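Local coordinates for protein titin (Homo sapiens, PDB 2J8H) that serves as the giant elastic protein of muscle, here with a rigid pair of immunoglobulin domains from the A-band, and probably also carries a serine/threonine kinase activity, at residues 24-28 with 59-63; 30-35 with 80-84; 73-78 with 90-96. All blocks are in the same frame, centred on the assembly; numbering follows the deposited sequence.

Interaction 1 (24-28 with 59-63)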
loop_
_atom_site.group_PDB
_atom_site.type_symbol
_atom_site.label_atom_id
_atom_site.label_comp_id
_atom_site.label_asym_id
_atom_site.label_seq_id
_atom_site.Cartn_x
_atom_site.Cartn_y
_atom_site.Cartn_z
ATOM N N LEU A 24 -14.674 -10.471 -6.644
ATOM C CA LEU A 24 -15.356 -11.672 -7.079
ATOM C C LEU A 24 -16.249 -11.222 -8.212
ATOM O O LEU A 24 -16.987 -10.248 -8.049
ATOM C CB LEU A 24 -16.216 -12.205 -5.949
ATOM C CG LEU A 24 -15.519 -12.843 -4.749
ATOM C CD1 LEU A 24 -14.670 -11.910 -3.945
ATOM C CD2 LEU A 24 -16.581 -13.349 -3.851
ATOM N N VAL A 25 -16.169 -11.902 -9.351
ATOM C CA VAL A 25 -16.817 -11.461 -10.568
ATOM C C VAL A 25 -17.579 -12.639 -11.124
ATOM O O VAL A 25 -17.100 -13.781 -11.060
ATOM C CB VAL A 25 -15.797 -11.037 -11.673
ATOM C CG1 VAL A 25 -16.539 -10.293 -12.796
ATOM C CG2 VAL A 25 -14.654 -10.181 -11.120
ATOM N N CYS A 26 -18.738 -12.377 -11.712
ATOM C CA CYS A 26 -19.475 -13.428 -12.410
ATOM C C CYS A 26 -20.280 -12.766 -13.510
ATOM O O CYS A 26 -20.358 -11.525 -13.551
ATOM C CB CYS A 26 -20.355 -14.202 -11.435
ATOM S SG CYS A 26 -21.640 -13.267 -10.677
ATOM N N LYS A 27 -20.830 -13.581 -14.416
ATOM C CA LYS A 27 -21.675 -13.096 -15.485
ATOM C C LYS A 27 -22.971 -13.910 -15.476
ATOM O O LYS A 27 -22.953 -15.138 -15.554
ATOM C CB LYS A 27 -20.992 -13.188 -16.845
ATOM C CG LYS A 27 -21.767 -12.561 -17.982
ATOM C CD LYS A 27 -21.026 -12.800 -19.271
ATOM C CE LYS A 27 -21.668 -12.127 -20.443
ATOM N NZ LYS A 27 -20.740 -12.223 -21.589
ATOM N N VAL A 28 -24.079 -13.189 -15.406
ATOM C CA VAL A 28 -25.395 -13.764 -15.245
ATOM C C VAL A 28 -26.205 -13.554 -16.516
ATOM O O VAL A 28 -26.166 -12.487 -17.125
ATOM C CB VAL A 28 -26.081 -13.097 -14.039
ATOM C CG1 VAL A 28 -27.568 -13.489 -13.902
ATOM C CG2 VAL A 28 -25.293 -13.417 -12.755
ATOM N N GLY A 59 -24.409 -6.279 -19.879
ATOM C CA GLY A 59 -24.084 -7.621 -20.342
ATOM C C GLY A 59 -24.173 -8.644 -19.236
ATOM O O GLY A 59 -23.755 -9.773 -19.426
ATOM N N GLY A 60 -24.657 -8.249 -18.064
ATOM C CA GLY A 60 -24.866 -9.180 -16.948
ATOM C C GLY A 60 -23.687 -9.423 -16.024
ATOM O O GLY A 60 -23.636 -10.445 -15.334
ATOM N N TYR A 61 -22.723 -8.511 -16.004
ATOM C CA TYR A 61 -21.563 -8.695 -15.162
ATOM C C TYR A 61 -21.819 -8.120 -13.787
ATOM O O TYR A 61 -22.321 -6.998 -13.670
ATOM C CB TYR A 61 -20.340 -8.018 -15.741
ATOM C CG TYR A 61 -19.841 -8.664 -16.980
ATOM C CD1 TYR A 61 -20.272 -8.234 -18.211
ATOM C CD2 TYR A 61 -18.940 -9.725 -16.923
ATOM C CE1 TYR A 61 -19.811 -8.833 -19.394
ATOM C CE2 TYR A 61 -18.467 -10.333 -18.088
ATOM C CZ TYR A 61 -18.915 -9.883 -19.318
ATOM O OH TYR A 61 -18.470 -10.465 -20.492
ATOM N N HIS A 62 -21.449 -8.893 -12.770
ATOM C CA HIS A 62 -21.638 -8.529 -11.369
ATOM C C HIS A 62 -20.347 -8.763 -10.640
ATOM O O HIS A 62 -19.693 -9.801 -10.848
ATOM C CB HIS A 62 -22.697 -9.412 -10.742
ATOM C CG HIS A 62 -24.062 -9.136 -11.268
ATOM N ND1 HIS A 62 -24.878 -8.171 -10.727
ATOM C CD2 HIS A 62 -24.718 -9.632 -12.343
ATOM C CE1 HIS A 62 -25.998 -8.113 -11.423
ATOM N NE2 HIS A 62 -25.922 -8.985 -12.412
ATOM N N GLN A 63 -19.952 -7.812 -9.797
ATOM C CA GLN A 63 -18.770 -8.034 -9.000
ATOM C C GLN A 63 -18.907 -7.445 -7.608
ATOM O O GLN A 63 -19.630 -6.473 -7.378
ATOM C CB GLN A 63 -17.485 -7.602 -9.741
ATOM C CG GLN A 63 -17.178 -6.158 -9.740
ATOM C CD GLN A 63 -15.981 -5.751 -10.579
ATOM O OE1 GLN A 63 -15.343 -6.566 -11.236
ATOM N NE2 GLN A 63 -15.721 -4.451 -10.619
HETATM O O HOH W 1 -25.255 -11.981 -19.634
#
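Lys27 lays its chain over one face of the Tyr61 ring where two antiparallel strands of an immunoglobulin I-set domain, B (22-29) and E (61-66), run side by side. CG of Lys27 sits 4.1 Å from the centroid of the Tyr61 ring, 13° off its normal, a CH-pi contact. With CG anti to the backbone N (chi1 -174°) and every later torsion extended, the lysine follows the ring to its far end, where NZ bonds OH of Tyr61 at 3.1 Å. A leucine in place of Tyr61 would probably leave this ammonium group without its hydroxyl mate and the lysine chain free to turn. Beneath the pair lies the backbone ladder: Cys26 and His62 exchange both bonds, N of Cys26 to O of His62 at 2.9 Å and N of His62 to O of Cys26 at 3.0 Å. The Cys26 and His62 side chains point to the other face, where Val79 packs on Cys26 and Trp38 on His62. Gln63 lies beside Val25, its amide held by Gln55 and by the backbone N of Ile186 of the second subunit. Gly60 and Tyr61 form a G1 beta bulge facing Phe57; a CB on Gly60 would run into the Val28 carbonyl. Past the bulge the pairing ends with N of Val28 bonding O of Gly60 at 2.8 Å, and one water donates to both Val28 O and Gly59 O.

Interaction 2 (30-35 with 80-84)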
loop_
_atom_site.group_PDB
_atom_site.type_symbol
_atom_site.label_atom_id
_atom_site.label_comp_id
_atom_site.label_asym_id
_atom_site.label_seq_id
_atom_site.Cartn_x
_atom_site.Cartn_y
_atom_site.Cartn_z
ATOM N N GLY A 30 -30.337 -14.335 -18.148
ATOM C CA GLY A 30 -31.722 -14.624 -17.794
ATOM C C GLY A 30 -32.592 -13.479 -18.238
ATOM O O GLY A 30 -32.112 -12.360 -18.408
ATOM N N HIS A 31 -33.867 -13.786 -18.443
ATOM C CA HIS A 31 -34.883 -12.817 -18.783
ATOM C C HIS A 31 -36.134 -13.126 -17.973
ATOM O O HIS A 31 -36.664 -14.248 -18.047
ATOM C CB HIS A 31 -35.241 -12.885 -20.274
ATOM C CG HIS A 31 -34.093 -12.591 -21.187
ATOM N ND1 HIS A 31 -33.434 -11.381 -21.187
ATOM C CD2 HIS A 31 -33.481 -13.355 -22.123
ATOM C CE1 HIS A 31 -32.462 -11.413 -22.081
ATOM N NE2 HIS A 31 -32.480 -12.595 -22.676
ATOM N N PRO A 32 -36.648 -12.127 -17.241
ATOM C CA PRO A 32 -36.097 -10.791 -17.074
ATOM C C PRO A 32 -34.708 -10.788 -16.435
ATOM O O PRO A 32 -34.290 -11.800 -15.862
ATOM C CB PRO A 32 -37.122 -10.103 -16.162
ATOM C CG PRO A 32 -38.370 -10.843 -16.371
ATOM C CD PRO A 32 -37.954 -12.258 -16.573
ATOM N N LYS A 33 -34.007 -9.661 -16.552
ATOM C CA LYS A 33 -32.670 -9.521 -15.994
ATOM C C LYS A 33 -32.659 -9.937 -14.518
ATOM O O LYS A 33 -33.382 -9.353 -13.707
ATOM C CB LYS A 33 -32.162 -8.085 -16.111
ATOM C CG LYS A 33 -30.674 -7.959 -15.859
ATOM C CD LYS A 33 -30.138 -6.559 -16.108
ATOM C CE LYS A 33 -30.156 -5.696 -14.832
ATOM N NZ LYS A 33 -29.564 -4.283 -14.986
ATOM N N PRO A 34 -31.860 -10.962 -14.161
ATOM C CA PRO A 34 -31.839 -11.350 -12.755
ATOM C C PRO A 34 -31.276 -10.321 -11.806
ATOM O O PRO A 34 -30.347 -9.575 -12.157
ATOM C CB PRO A 34 -30.979 -12.614 -12.752
ATOM C CG PRO A 34 -31.119 -13.165 -14.156
ATOM C CD PRO A 34 -31.070 -11.891 -14.979
ATOM N N ILE A 35 -31.817 -10.332 -10.597
ATOM C CA ILE A 35 -31.368 -9.486 -9.520
ATOM C C ILE A 35 -30.411 -10.316 -8.681
ATOM O O ILE A 35 -30.664 -11.495 -8.398
ATOM C CB ILE A 35 -32.561 -9.022 -8.683
ATOM C CG1 ILE A 35 -33.486 -8.171 -9.562
ATOM C CG2 ILE A 35 -32.091 -8.288 -7.433
ATOM C CD1 ILE A 35 -34.688 -7.685 -8.828
ATOM N N ARG A 80 -26.183 -14.912 -5.630
ATOM C CA ARG A 80 -27.473 -15.437 -6.003
ATOM C C ARG A 80 -28.074 -14.609 -7.096
ATOM O O ARG A 80 -28.053 -13.390 -7.023
ATOM C CB ARG A 80 -28.401 -15.430 -4.785
ATOM C CG ARG A 80 -29.755 -16.096 -5.082
ATOM C CD ARG A 80 -30.735 -15.954 -3.925
ATOM N NE ARG A 80 -30.253 -16.664 -2.747
ATOM C CZ ARG A 80 -30.890 -16.715 -1.588
ATOM N NH1 ARG A 80 -32.073 -16.122 -1.440
ATOM N NH2 ARG A 80 -30.359 -17.380 -0.573
ATOM N N ALA A 81 -28.662 -15.263 -8.092
ATOM C CA ALA A 81 -29.324 -14.569 -9.191
ATOM C C ALA A 81 -30.758 -15.050 -9.247
ATOM O O ALA A 81 -30.987 -16.246 -9.287
ATOM C CB ALA A 81 -28.605 -14.864 -10.530
ATOM N N THR A 82 -31.707 -14.118 -9.262
ATOM C CA THR A 82 -33.115 -14.432 -9.188
ATOM C C THR A 82 -33.910 -13.615 -10.203
ATOM O O THR A 82 -33.719 -12.407 -10.344
ATOM C CB THR A 82 -33.653 -14.060 -7.795
ATOM O OG1 THR A 82 -32.895 -14.731 -6.787
ATOM C CG2 THR A 82 -35.125 -14.407 -7.632
ATOM N N ASN A 83 -34.835 -14.278 -10.880
ATOM C CA ASN A 83 -35.901 -13.573 -11.576
ATOM C C ASN A 83 -37.177 -14.396 -11.365
ATOM O O ASN A 83 -37.186 -15.329 -10.569
ATOM C CB ASN A 83 -35.553 -13.316 -13.053
ATOM C CG ASN A 83 -35.384 -14.568 -13.845
ATOM O OD1 ASN A 83 -35.818 -15.635 -13.434
ATOM N ND2 ASN A 83 -34.782 -14.443 -15.040
ATOM N N GLN A 84 -38.250 -14.073 -12.069
ATOM C CA GLN A 84 -39.526 -14.697 -11.772
ATOM C C GLN A 84 -39.488 -16.151 -12.243
ATOM O O GLN A 84 -40.320 -16.968 -11.835
ATOM C CB GLN A 84 -40.682 -13.895 -12.410
ATOM C CG GLN A 84 -40.655 -12.325 -12.064
ATOM C CD GLN A 84 -41.129 -11.918 -10.620
ATOM O OE1 GLN A 84 -40.409 -12.088 -9.627
ATOM N NE2 GLN A 84 -42.329 -11.337 -10.534
HETATM O O HOH W 2 -31.127 -12.833 -6.055
#
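Asn83 reaches across to the turn around Pro32, joining the end of strand F (76-83) to the B-C loop of the immunoglobulin domain. Its CB already lies 3.4 Å from O of Pro32. The first torsion (chi1 63°) sets CG between the backbone N and the carbonyl carbon, turning the amide toward the Pro32 carbonyl. At the tip, ND2 gives a hydrogen bond to O of Pro32, 2.8 Å long with 165° at the hydrogen; the acceptor lies close to the amide plane, and the donor in that of the proline carbonyl. ND2 also bonds O of Met3, and OD1 takes the backbone N of Gly85, so both ends of the amide are engaged and its rotation is fixed. The peptide bond before Pro32 is cis, which bends the loop sharply at this point. Beside the amide runs the ring of Pro34, whose CG is 4.0 Å from ND2 of Asn83, while its CB meets CB of Ala81, also at 4.0 Å. Beyond the prolines Ile35 and Thr82 form one antiparallel hydrogen-bonded pair: N of Ile35 bonds O of Thr82 at 2.8 Å, and N of Thr82 returns to O of Ile35 at 3.0 Å. A water links Ile35 O with OG1 of Thr82, which also bonds Ser87 on strand 86-102. Strand 35-40 thus starts along strand 76-83, with Pro34 and Ala81 packed inward on Val28 of strand 22-29.

Interaction 3 (73-78 with 90-96)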
loop_
_atom_site.group_PDB
_atom_site.type_symbol
_atom_site.label_atom_id
_atom_site.label_comp_id
_atom_site.label_asym_id
_atom_site.label_seq_id
_atom_site.Cartn_x
_atom_site.Cartn_y
_atom_site.Cartn_z
ATOM N N ASP A 73 -11.854 -12.211 6.303
ATOM C CA ASP A 73 -12.543 -12.291 5.045
ATOM C C ASP A 73 -12.342 -13.621 4.342
ATOM O O ASP A 73 -12.960 -13.858 3.331
ATOM C CB ASP A 73 -12.073 -11.154 4.147
ATOM C CG ASP A 73 -12.303 -9.813 4.780
ATOM O OD1 ASP A 73 -13.467 -9.558 5.187
ATOM O OD2 ASP A 73 -11.327 -9.046 4.897
ATOM N N ALA A 74 -11.474 -14.468 4.872
ATOM C CA ALA A 74 -11.114 -15.716 4.227
ATOM C C ALA A 74 -12.173 -16.743 4.557
ATOM O O ALA A 74 -12.094 -17.442 5.560
ATOM C CB ALA A 74 -9.743 -16.190 4.699
ATOM N N THR A 75 -13.191 -16.816 3.724
ATOM C CA THR A 75 -14.282 -17.750 3.975
ATOM C C THR A 75 -15.009 -17.988 2.664
ATOM O O THR A 75 -14.504 -17.628 1.597
ATOM C CB THR A 75 -15.239 -17.222 5.094
ATOM O OG1 THR A 75 -16.182 -18.245 5.432
ATOM C CG2 THR A 75 -15.975 -15.954 4.655
ATOM N N VAL A 76 -16.182 -18.593 2.732
ATOM C CA VAL A 76 -16.976 -18.872 1.545
ATOM C C VAL A 76 -18.012 -17.777 1.320
ATOM O O VAL A 76 -18.596 -17.247 2.265
ATOM C CB VAL A 76 -17.668 -20.254 1.635
ATOM C CG1 VAL A 76 -18.754 -20.239 2.698
ATOM C CG2 VAL A 76 -18.261 -20.635 0.295
ATOM N N TYR A 77 -18.183 -17.421 0.047
ATOM C CA TYR A 77 -19.100 -16.399 -0.393
ATOM C C TYR A 77 -20.048 -17.044 -1.371
ATOM O O TYR A 77 -19.697 -18.035 -2.012
ATOM C CB TYR A 77 -18.350 -15.257 -1.080
ATOM C CG TYR A 77 -17.469 -14.507 -0.110
ATOM C CD1 TYR A 77 -16.205 -14.997 0.247
ATOM C CD2 TYR A 77 -17.915 -13.346 0.486
ATOM C CE1 TYR A 77 -15.414 -14.320 1.163
ATOM C CE2 TYR A 77 -17.147 -12.683 1.419
ATOM C CZ TYR A 77 -15.889 -13.168 1.747
ATOM O OH TYR A 77 -15.138 -12.464 2.674
ATOM N N GLN A 78 -21.259 -16.497 -1.435
ATOM C CA GLN A 78 -22.273 -16.920 -2.386
ATOM C C GLN A 78 -22.765 -15.709 -3.162
ATOM O O GLN A 78 -22.786 -14.610 -2.657
ATOM C CB GLN A 78 -23.466 -17.557 -1.678
ATOM C CG GLN A 78 -23.188 -18.834 -0.922
ATOM C CD GLN A 78 -22.698 -18.612 0.501
ATOM O OE1 GLN A 78 -23.061 -17.638 1.153
ATOM N NE2 GLN A 78 -21.895 -19.551 1.002
ATOM N N GLY A 90 -24.135 -19.348 -6.766
ATOM C CA GLY A 90 -22.812 -19.876 -7.009
ATOM C C GLY A 90 -22.017 -19.528 -5.784
ATOM O O GLY A 90 -22.401 -18.658 -5.004
ATOM N N THR A 91 -20.912 -20.229 -5.616
ATOM C CA THR A 91 -20.113 -20.095 -4.417
ATOM C C THR A 91 -18.616 -20.077 -4.795
ATOM O O THR A 91 -18.191 -20.735 -5.756
ATOM C CB THR A 91 -20.451 -21.253 -3.443
ATOM O OG1 THR A 91 -19.631 -21.150 -2.267
ATOM C CG2 THR A 91 -20.184 -22.564 -4.085
ATOM N N ALA A 92 -17.839 -19.306 -4.038
ATOM C CA ALA A 92 -16.380 -19.267 -4.166
ATOM C C ALA A 92 -15.796 -19.113 -2.770
ATOM O O ALA A 92 -16.411 -18.491 -1.900
ATOM C CB ALA A 92 -15.946 -18.082 -5.037
ATOM N N SER A 93 -14.608 -19.653 -2.563
ATOM C CA SER A 93 -13.878 -19.404 -1.338
ATOM C C SER A 93 -12.826 -18.333 -1.599
ATOM O O SER A 93 -12.200 -18.292 -2.666
ATOM C CB SER A 93 -13.206 -20.677 -0.898
ATOM O OG SER A 93 -12.184 -20.980 -1.825
ATOM N N LEU A 94 -12.644 -17.464 -0.618
ATOM C CA LEU A 94 -11.531 -16.558 -0.575
ATOM C C LEU A 94 -10.533 -17.082 0.474
ATOM O O LEU A 94 -10.897 -17.315 1.619
ATOM C CB LEU A 94 -12.033 -15.184 -0.177
ATOM C CG LEU A 94 -10.974 -14.097 0.016
ATOM C CD1 LEU A 94 -9.992 -13.991 -1.170
ATOM C CD2 LEU A 94 -11.677 -12.779 0.276
ATOM N N GLU A 95 -9.291 -17.309 0.074
ATOM C CA GLU A 95 -8.251 -17.600 1.015
ATOM C C GLU A 95 -7.333 -16.399 0.983
ATOM O O GLU A 95 -7.103 -15.815 -0.067
ATOM C CB GLU A 95 -7.538 -18.897 0.643
ATOM C CG GLU A 95 -8.287 -20.121 1.191
ATOM C CD GLU A 95 -8.338 -21.301 0.232
ATOM O OE1 GLU A 95 -7.250 -21.841 -0.118
ATOM O OE2 GLU A 95 -9.483 -21.713 -0.131
ATOM N N VAL A 96 -6.847 -16.002 2.147
ATOM C CA VAL A 96 -6.059 -14.786 2.259
ATOM C C VAL A 96 -4.671 -15.194 2.662
ATOM O O VAL A 96 -4.473 -15.860 3.682
ATOM C CB VAL A 96 -6.657 -13.776 3.264
ATOM C CG1 VAL A 96 -5.735 -12.557 3.412
ATOM C CG2 VAL A 96 -8.077 -13.354 2.829
HETATM O O HOH W 3 -21.608 -22.005 -0.361
#
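Tyr77 presents both its backbone and its ring to residues 90-96 of strand G (86-102) in the F-G hairpin of the immunoglobulin domain. Three backbone hydrogen bonds join the two segments. N of Tyr77 gives a nearly straight bond to O of Ala92 (2.8 Å, 169°), and N of Ala92 returns to O of Tyr77 at 3.0 Å. Two residues along, N of Leu94 bonds O of Thr75 at 2.9 Å, just where the segment leaves its loop and becomes a strand. Among side-chain polar interactions, OH of Tyr77 donates to the backbone O of Asp73, 2.7 Å away and lying in the plane of the ring at its edge. This bond to a carbonyl four residues back is the tyrosine corner common in Greek-key beta sandwiches, and it ties the E-F turn to the start of strand F. Asp73 points its own carboxylate elsewhere: OD2 forms a salt bridge with Lys51 and accepts the backbone N of Thr70. On the opposite face of the sheet a water connects NE2 of Gln78 with OG1 of Thr91, while OE1 of Gln78 takes the backbone N of Gly42. The apolar contacts gather on the Tyr77 side. CB of Leu94 lies 3.7 Å from CE1 of Tyr77, and CG, anti to the backbone N (chi1 176°), keeps the leucine branch by the ring. Farther along, CB of Ala74 touches CG2 of Val96 at 3.8 Å. Ile66 of strand 61-66 packs on Asp73, Tyr77 and Leu94 from across the sandwich; strand 14-17 runs parallel beside strand 86-102, its Leu14 and Val16 touching Leu94, and strand 35-40 flanks strand 76-83 on the other side.

In the fold
All three contacts belong to the N-terminal immunoglobulin domain. Interaction 1 lies in the sheet holding strands 22-29 and 61-66, whereas interactions 2 and 3 share strand 76-83 in the facing sheet. The two sheets meet through side chains: CG1 of Val28 lies 3.6 Å from CG of Pro34 and 3.8 Å from CB of Ala81, the centres of interactions 1 and 2 being about 12 Å apart. CD2 of Leu24 packs at 3.8 Å on CB of Tyr77, linking interaction 1 to interaction 3, with centres about 16 Å apart. Interactions 2 and 3, about 22 Å apart between centres, adjoin along the strand without other contact. Strand 86-102 continues toward the second domain.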